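Local coordinates for protein taurine:2-oxoglutarate aminotransferase (Bifidobacterium kashiwanohense PV20-2, PDB 6JIX) that probably transfers the amino group of taurine to 2-oxoglutarate with the help of the cofactor pyridoxal 5'-phosphate, at residues A71-M82 with T313-A323; L384-M395 with G411-C419. All coordinates share one frame; numbering follows the deposited sequence.

Contact 1 and contact 2 lie on opposite sides of the chain's centre, their own centres about 39 Å apart, and share no helix or strand. Contact 1 is buried: helices 66-78 and 318-333, with the loops at their ends, pack through apolar and aromatic side chains at the dimer interface, and its 313-323 segment reaches a bound cofactor. Contact 2 is partly buried and touched by no other protein chain of the assembly. There an irregular loop meets a tight turn and the start of edge strand 415-418, and polar side chains bind backbone amides across the contact. Both use a threonine hydroxyl as acceptor for such an amide, weakly in contact 1.

Contact 1. Residues A71-M82 with T313-A323; sequences AIKEQADNMCFM and TYSGHTLACAA. With PLP (pyridoxal-5'-phosphate), chain P.
Phe81 joins Tyr314 and His317 in an aromatic cluster right beside Thr313, which holds a cofactor of the second subunit's site: Thr313 N and OG1 each donate to O3P of pyridoxal-5'-phosphate at 2.7 Å, while Gly116 and Ala117 of the second subunit bind the same cofactor. The Tyr314 edge meets one Phe81 face in a T-shaped pair, Tyr314 CD1 4.0 Å from Phe81 CZ and the planes at 81°. The His317 ring is slid aside, with His317 CD2 3.5 Å from Phe81 CD1. His317 also N-caps helix 318-333, its ND1 accepting from Ala320 N, while NE2 bonds to Gly286 O of the second subunit. The cofactor site, completed from both subunits, is characteristic of class-III, fold-type I aminotransferases. Beyond the cap, Leu319 N donates to Cys80 O (3.0 Å), and Met82 N makes a weak bond to Thr318 OG1. Helical segments 71-78 and 318-323 run roughly antiparallel (149°), their axes 8.5 Å apart at closest approach. Gln75 CG lies against Ala322 CB at 3.5 Å, and the bend at chi2 (49°) turns the amide so that NE2 donates to Met79 O, a nearly straight bond that helps fix it. Leu319 CD1 reaches Ala76 CB, and Ile72 CG1 meets Ala323 CB at 3.7 Å.

Contact 2. Residues L384-M395 with G411-C419; sequences LMAPYHTPNSVM and GRETNINIC
Glu413, Thr414 and Met395 carry most of this contact. The Glu413 chain bends at chi2 (-26°) and brings OE1 to the backbone N of His389, 2.9 Å away in a nearly straight bond, the donor lying above the carboxylate plane. The Tyr388 ring runs obliquely past the same carboxylate, Tyr388 CD1 3.9 Å from Glu413 CD. Trp157 completes this corner: its NE1 donates to Glu413 OE2, and its ring meets those of Tyr388 and His389. Thr414 turns its hydroxyl anti to the backbone N (chi1 -154°), where OG1 accepts from Ala386 N at 3.0 Å and also bonds to Ile375 O, so one buried oxygen ties the loop 384-395 to strand 370-376. Met395, the first residue of helix 395-404 and bent at chi2 and chi3, passes CG by Glu413 O and ends with CE 3.9 Å from Ile416 CG1; Ile398, Met399 and Leu402 of that helix also pack on Ile416. Ser393 OG caps Met395 N at 3.0 Å. Glu413 and Thr414 are the central pair of a type II' turn, closed by Asn415 N on Arg412 O, which leads into strand 415-418, an edge of the three-stranded antiparallel sheet in the C-terminal part of this class-III aminotransferase fold.

Contact 1. Residues A71-M82 with T313-A323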
# COMPACT_ATOMS: atom_id res chain seq x y z
N ALA A 71 7.85 -0.40 21.53
CA ALA A 71 8.12 -1.54 20.67
C ALA A 71 8.74 -1.09 19.35
O ALA A 71 9.62 -1.75 18.80
CB ALA A 71 6.84 -2.34 20.43
N ILE A 72 8.28 0.06 18.85
CA ILE A 72 8.80 0.59 17.60
C ILE A 72 10.28 0.93 17.76
O ILE A 72 11.12 0.54 16.95
CB ILE A 72 7.97 1.80 17.15
CG1 ILE A 72 6.57 1.33 16.75
CG2 ILE A 72 8.61 2.48 15.97
CD1 ILE A 72 5.61 2.42 16.33
N LYS A 73 10.62 1.64 18.85
CA LYS A 73 12.01 2.01 19.10
C LYS A 73 12.89 0.78 19.31
O LYS A 73 14.00 0.71 18.77
CB LYS A 73 12.10 2.94 20.29
CG LYS A 73 11.16 4.12 20.21
CD LYS A 73 11.70 5.34 20.91
CE LYS A 73 11.25 5.39 22.35
NZ LYS A 73 11.92 6.51 23.08
N GLU A 74 12.40 -0.21 20.05
CA GLU A 74 13.20 -1.42 20.25
C GLU A 74 13.43 -2.14 18.93
O GLU A 74 14.54 -2.62 18.67
CB GLU A 74 12.52 -2.33 21.27
CG GLU A 74 12.82 -1.95 22.73
CD GLU A 74 11.63 -2.18 23.69
OE1 GLU A 74 10.77 -3.04 23.40
OE2 GLU A 74 11.56 -1.49 24.73
N GLN A 75 12.41 -2.22 18.09
CA GLN A 75 12.60 -2.87 16.80
C GLN A 75 13.55 -2.06 15.92
O GLN A 75 14.37 -2.64 15.19
CB GLN A 75 11.26 -3.09 16.11
CG GLN A 75 11.34 -4.09 14.98
CD GLN A 75 12.05 -5.36 15.41
OE1 GLN A 75 11.79 -5.89 16.49
NE2 GLN A 75 12.97 -5.85 14.58
N ALA A 76 13.45 -0.73 15.98
CA ALA A 76 14.33 0.12 15.19
C ALA A 76 15.79 -0.01 15.62
O ALA A 76 16.70 0.24 14.81
CB ALA A 76 13.89 1.57 15.27
N ASP A 77 16.05 -0.36 16.88
CA ASP A 77 17.44 -0.56 17.31
C ASP A 77 18.00 -1.90 16.84
O ASP A 77 19.22 -2.07 16.84
CB ASP A 77 17.56 -0.47 18.83
CG ASP A 77 17.48 0.96 19.35
OD1 ASP A 77 16.78 1.18 20.37
OD2 ASP A 77 18.09 1.85 18.74
N ASN A 78 17.15 -2.84 16.44
CA ASN A 78 17.58 -4.14 15.97
C ASN A 78 17.58 -4.22 14.45
O ASN A 78 18.63 -4.43 13.82
CB ASN A 78 16.67 -5.24 16.53
CG ASN A 78 17.09 -6.62 16.08
OD1 ASN A 78 18.23 -7.03 16.33
ND2 ASN A 78 16.20 -7.33 15.38
N MET A 79 16.41 -4.05 13.84
CA MET A 79 16.22 -4.36 12.43
C MET A 79 14.92 -3.73 11.98
O MET A 79 13.84 -4.23 12.31
CB MET A 79 16.22 -5.88 12.26
CG MET A 79 16.30 -6.38 10.85
SD MET A 79 16.70 -8.14 10.78
CE MET A 79 15.28 -8.95 11.49
N CYS A 80 15.00 -2.61 11.25
CA CYS A 80 13.79 -1.92 10.80
C CYS A 80 13.04 -2.72 9.74
O CYS A 80 11.80 -2.70 9.70
CB CYS A 80 14.14 -0.54 10.25
SG CYS A 80 14.58 0.69 11.51
N PHE A 81 13.77 -3.38 8.83
CA PHE A 81 13.18 -4.15 7.74
C PHE A 81 14.06 -5.34 7.39
O PHE A 81 15.29 -5.23 7.37
CB PHE A 81 12.96 -3.31 6.48
CG PHE A 81 12.29 -4.06 5.36
CD1 PHE A 81 11.02 -4.59 5.53
CD2 PHE A 81 12.94 -4.26 4.15
CE1 PHE A 81 10.40 -5.29 4.50
CE2 PHE A 81 12.34 -4.96 3.12
CZ PHE A 81 11.06 -5.48 3.29
N MET A 82 13.42 -6.48 7.12
CA MET A 82 14.05 -7.64 6.52
C MET A 82 13.07 -8.21 5.50
O MET A 82 11.85 -8.12 5.70
CB MET A 82 14.43 -8.69 7.57
CG MET A 82 15.19 -9.87 7.02
SD MET A 82 16.64 -9.39 6.09
CE MET A 82 17.42 -8.22 7.22
N THR A 313 6.81 -5.61 -1.96
CA THR A 313 8.14 -5.42 -1.39
C THR A 313 8.10 -5.45 0.14
O THR A 313 8.91 -6.14 0.77
CB THR A 313 8.74 -4.10 -1.90
OG1 THR A 313 9.07 -4.23 -3.29
CG2 THR A 313 10.00 -3.74 -1.14
N TYR A 314 7.17 -4.72 0.75
CA TYR A 314 7.20 -4.53 2.20
C TYR A 314 6.33 -5.51 2.99
O TYR A 314 6.12 -5.30 4.18
CB TYR A 314 6.80 -3.08 2.55
CG TYR A 314 7.78 -2.01 2.09
CD1 TYR A 314 9.15 -2.28 1.94
CD2 TYR A 314 7.34 -0.72 1.80
CE1 TYR A 314 10.05 -1.29 1.51
CE2 TYR A 314 8.22 0.27 1.37
CZ TYR A 314 9.57 -0.01 1.22
OH TYR A 314 10.43 1.00 0.81
N SER A 315 5.81 -6.58 2.36
CA SER A 315 4.92 -7.53 3.06
C SER A 315 5.57 -8.08 4.32
O SER A 315 6.71 -8.55 4.29
CB SER A 315 4.54 -8.68 2.13
OG SER A 315 3.76 -9.64 2.83
N GLY A 316 4.83 -8.06 5.43
CA GLY A 316 5.38 -8.53 6.69
C GLY A 316 6.47 -7.63 7.22
O GLY A 316 7.39 -8.10 7.89
N HIS A 317 6.37 -6.34 6.93
CA HIS A 317 7.37 -5.37 7.33
C HIS A 317 7.72 -5.51 8.80
O HIS A 317 6.83 -5.57 9.66
CB HIS A 317 6.83 -3.97 7.02
CG HIS A 317 7.84 -2.88 7.15
ND1 HIS A 317 8.26 -2.41 8.38
CD2 HIS A 317 8.52 -2.17 6.22
CE1 HIS A 317 9.16 -1.45 8.19
NE2 HIS A 317 9.33 -1.29 6.89
N THR A 318 9.01 -5.55 9.10
CA THR A 318 9.44 -5.94 10.44
C THR A 318 9.06 -4.90 11.48
O THR A 318 8.43 -5.23 12.49
CB THR A 318 10.94 -6.21 10.43
OG1 THR A 318 11.26 -6.97 9.26
CG2 THR A 318 11.35 -7.02 11.66
N LEU A 319 9.44 -3.64 11.28
CA LEU A 319 9.02 -2.59 12.21
C LEU A 319 7.51 -2.59 12.37
O LEU A 319 6.99 -2.56 13.49
CB LEU A 319 9.49 -1.22 11.72
CG LEU A 319 9.49 -0.16 12.81
CD1 LEU A 319 10.74 -0.30 13.66
CD2 LEU A 319 9.37 1.23 12.21
N ALA A 320 6.78 -2.63 11.26
CA ALA A 320 5.33 -2.55 11.33
C ALA A 320 4.78 -3.68 12.17
O ALA A 320 3.89 -3.47 13.00
CB ALA A 320 4.74 -2.59 9.92
N CYS A 321 5.31 -4.90 11.98
CA CYS A 321 4.84 -6.05 12.75
C CYS A 321 5.15 -5.90 14.22
O CYS A 321 4.31 -6.23 15.07
CB CYS A 321 5.46 -7.33 12.20
SG CYS A 321 4.68 -7.89 10.70
N ALA A 322 6.36 -5.42 14.56
CA ALA A 322 6.69 -5.17 15.96
C ALA A 322 5.66 -4.25 16.60
O ALA A 322 5.17 -4.51 17.71
CB ALA A 322 8.10 -4.60 16.10
N ALA A 323 5.30 -3.17 15.91
CA ALA A 323 4.24 -2.32 16.43
C ALA A 323 2.94 -3.09 16.58
O ALA A 323 2.21 -2.91 17.57
CB ALA A 323 4.06 -1.10 15.53
N1 PLP P . 8.23 -0.83 -9.64
C2 PLP P . 9.41 -1.45 -9.63
C2A PLP P . 10.49 -1.04 -10.62
C3 PLP P . 9.66 -2.49 -8.69
O3 PLP P . 10.87 -3.14 -8.66
C4 PLP P . 8.70 -2.86 -7.79
C4A PLP P . 9.01 -4.00 -6.79
O4A PLP P . 9.46 -5.05 -7.23
C5 PLP P . 7.45 -2.18 -7.84
C6 PLP P . 7.25 -1.15 -8.78
C5A PLP P . 6.31 -2.57 -6.84
O4P PLP P . 6.60 -1.95 -5.63
P PLP P . 5.89 -2.42 -4.23
O1P PLP P . 6.25 -1.48 -3.15
O2P PLP P . 4.21 -2.51 -4.39
O3P PLP P . 6.43 -3.70 -3.80
O HOH W 1 9.06 -9.22 5.64

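Contact 2. Residues L384-M395 with G411-C419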
# COMPACT_ATOMS: atom_id res chain seq x y z
N LEU A 384 -33.20 13.80 4.10
CA LEU A 384 -31.82 13.82 4.59
C LEU A 384 -31.24 15.22 4.49
O LEU A 384 -31.62 16.02 3.62
CB LEU A 384 -30.96 12.83 3.81
CG LEU A 384 -31.52 11.41 3.79
CD1 LEU A 384 -30.57 10.47 3.10
CD2 LEU A 384 -31.79 10.97 5.20
N MET A 385 -30.33 15.54 5.40
CA MET A 385 -29.65 16.83 5.37
C MET A 385 -28.66 16.91 4.21
O MET A 385 -28.32 18.00 3.75
CB MET A 385 -28.94 17.08 6.69
CG MET A 385 -28.14 18.36 6.72
SD MET A 385 -29.20 19.81 6.93
CE MET A 385 -29.67 19.70 8.67
N ALA A 386 -28.17 15.76 3.77
CA ALA A 386 -27.35 15.69 2.56
C ALA A 386 -27.66 14.36 1.89
O ALA A 386 -27.14 13.31 2.31
CB ALA A 386 -25.86 15.83 2.87
N PRO A 387 -28.51 14.36 0.86
CA PRO A 387 -28.82 13.10 0.16
C PRO A 387 -27.60 12.59 -0.59
O PRO A 387 -26.63 13.33 -0.80
CB PRO A 387 -29.97 13.46 -0.80
CG PRO A 387 -29.99 14.97 -0.86
CD PRO A 387 -28.97 15.54 0.11
N TYR A 388 -27.66 11.33 -1.01
CA TYR A 388 -26.48 10.66 -1.56
C TYR A 388 -25.78 11.52 -2.60
O TYR A 388 -26.40 11.99 -3.56
CB TYR A 388 -26.84 9.30 -2.16
CG TYR A 388 -25.58 8.55 -2.60
CD1 TYR A 388 -24.70 8.02 -1.66
CD2 TYR A 388 -25.24 8.45 -3.95
CE1 TYR A 388 -23.54 7.37 -2.05
CE2 TYR A 388 -24.08 7.80 -4.35
CZ TYR A 388 -23.23 7.27 -3.39
OH TYR A 388 -22.07 6.62 -3.77
N HIS A 389 -24.48 11.73 -2.40
CA HIS A 389 -23.61 12.37 -3.39
C HIS A 389 -24.08 13.77 -3.78
O HIS A 389 -23.98 14.18 -4.94
CB HIS A 389 -23.46 11.49 -4.64
CG HIS A 389 -22.25 11.83 -5.45
ND1 HIS A 389 -22.05 11.36 -6.73
CD2 HIS A 389 -21.16 12.60 -5.16
CE1 HIS A 389 -20.90 11.82 -7.19
NE2 HIS A 389 -20.35 12.58 -6.26
N THR A 390 -24.61 14.51 -2.82
CA THR A 390 -25.05 15.87 -3.11
C THR A 390 -23.86 16.80 -3.36
O THR A 390 -22.83 16.69 -2.67
CB THR A 390 -25.91 16.42 -1.97
OG1 THR A 390 -26.67 17.53 -2.45
CG2 THR A 390 -25.05 16.85 -0.79
N PRO A 391 -23.97 17.72 -4.31
CA PRO A 391 -23.01 18.82 -4.38
C PRO A 391 -23.31 19.88 -3.33
O PRO A 391 -24.47 20.15 -2.99
CB PRO A 391 -23.21 19.37 -5.80
CG PRO A 391 -24.63 19.07 -6.11
CD PRO A 391 -24.98 17.78 -5.39
N ASN A 392 -22.25 20.48 -2.81
CA ASN A 392 -22.40 21.50 -1.77
C ASN A 392 -23.12 20.94 -0.55
O ASN A 392 -24.15 21.46 -0.10
CB ASN A 392 -23.12 22.73 -2.32
CG ASN A 392 -22.62 23.10 -3.70
OD1 ASN A 392 -21.43 23.35 -3.90
ND2 ASN A 392 -23.52 23.12 -4.67
N SER A 393 -22.61 19.81 -0.05
CA SER A 393 -23.08 19.27 1.22
C SER A 393 -22.81 20.26 2.35
O SER A 393 -21.71 20.80 2.47
CB SER A 393 -22.38 17.95 1.50
OG SER A 393 -22.44 17.62 2.87
N VAL A 394 -23.83 20.51 3.19
CA VAL A 394 -23.65 21.34 4.37
C VAL A 394 -22.99 20.61 5.52
O VAL A 394 -22.72 21.22 6.56
CB VAL A 394 -24.98 21.88 4.93
CG1 VAL A 394 -25.64 22.79 3.93
CG2 VAL A 394 -25.90 20.73 5.32
N MET A 395 -22.74 19.31 5.39
CA MET A 395 -22.19 18.57 6.51
C MET A 395 -20.82 19.08 6.95
O MET A 395 -20.56 19.09 8.16
CB MET A 395 -22.18 17.07 6.17
CG MET A 395 -23.56 16.54 5.83
SD MET A 395 -24.70 16.40 7.24
CE MET A 395 -23.64 15.68 8.48
N GLY A 411 -17.42 12.79 8.79
CA GLY A 411 -18.55 11.99 8.36
C GLY A 411 -18.51 11.86 6.86
O GLY A 411 -17.70 12.49 6.17
N ARG A 412 -19.38 11.00 6.35
CA ARG A 412 -19.65 10.90 4.92
C ARG A 412 -21.14 11.04 4.71
O ARG A 412 -21.95 10.81 5.62
CB ARG A 412 -19.12 9.59 4.33
CG ARG A 412 -17.59 9.58 4.19
CD ARG A 412 -17.10 8.51 3.23
NE ARG A 412 -17.57 8.76 1.87
CZ ARG A 412 -16.87 9.45 0.97
NH1 ARG A 412 -15.67 9.94 1.27
NH2 ARG A 412 -17.38 9.64 -0.24
N GLU A 413 -21.52 11.47 3.52
CA GLU A 413 -22.93 11.56 3.15
C GLU A 413 -23.66 12.42 4.17
O GLU A 413 -23.33 13.61 4.31
CB GLU A 413 -23.48 10.13 2.99
CG GLU A 413 -22.99 9.39 1.75
CD GLU A 413 -22.60 10.32 0.61
OE1 GLU A 413 -23.38 11.25 0.26
OE2 GLU A 413 -21.49 10.12 0.07
N THR A 414 -24.66 11.89 4.88
CA THR A 414 -25.53 12.66 5.77
C THR A 414 -25.26 12.33 7.23
O THR A 414 -26.13 12.53 8.08
CB THR A 414 -27.01 12.40 5.41
OG1 THR A 414 -27.83 13.51 5.80
CG2 THR A 414 -27.57 11.16 6.09
N ASN A 415 -24.06 11.82 7.54
CA ASN A 415 -23.75 11.29 8.86
C ASN A 415 -22.64 12.05 9.56
O ASN A 415 -21.76 12.63 8.93
CB ASN A 415 -23.35 9.82 8.79
CG ASN A 415 -24.34 9.02 8.01
OD1 ASN A 415 -24.13 8.74 6.82
ND2 ASN A 415 -25.46 8.69 8.64
N ILE A 416 -22.72 12.02 10.88
CA ILE A 416 -21.62 12.36 11.77
C ILE A 416 -21.17 11.08 12.44
O ILE A 416 -21.99 10.35 13.02
CB ILE A 416 -22.03 13.43 12.80
CG1 ILE A 416 -22.73 14.60 12.11
CG2 ILE A 416 -20.80 13.93 13.50
CD1 ILE A 416 -23.16 15.71 13.03
N ASN A 417 -19.89 10.78 12.34
CA ASN A 417 -19.33 9.65 13.06
C ASN A 417 -18.97 10.07 14.47
O ASN A 417 -18.57 11.21 14.72
CB ASN A 417 -18.09 9.11 12.37
CG ASN A 417 -18.37 8.62 10.97
OD1 ASN A 417 -19.41 8.03 10.71
ND2 ASN A 417 -17.43 8.87 10.05
N ILE A 418 -19.10 9.13 15.40
CA ILE A 418 -18.51 9.26 16.72
C ILE A 418 -17.80 7.93 16.97
O ILE A 418 -18.44 6.92 17.25
CB ILE A 418 -19.53 9.59 17.81
CG1 ILE A 418 -20.22 10.91 17.47
CG2 ILE A 418 -18.82 9.72 19.14
CD1 ILE A 418 -21.59 10.75 16.76
N CYS A 419 -16.47 7.93 16.82
CA CYS A 419 -15.65 6.74 16.96
C CYS A 419 -14.40 7.13 17.75
O CYS A 419 -13.29 7.16 17.21
CB CYS A 419 -15.27 6.17 15.59
SG CYS A 419 -16.66 5.89 14.49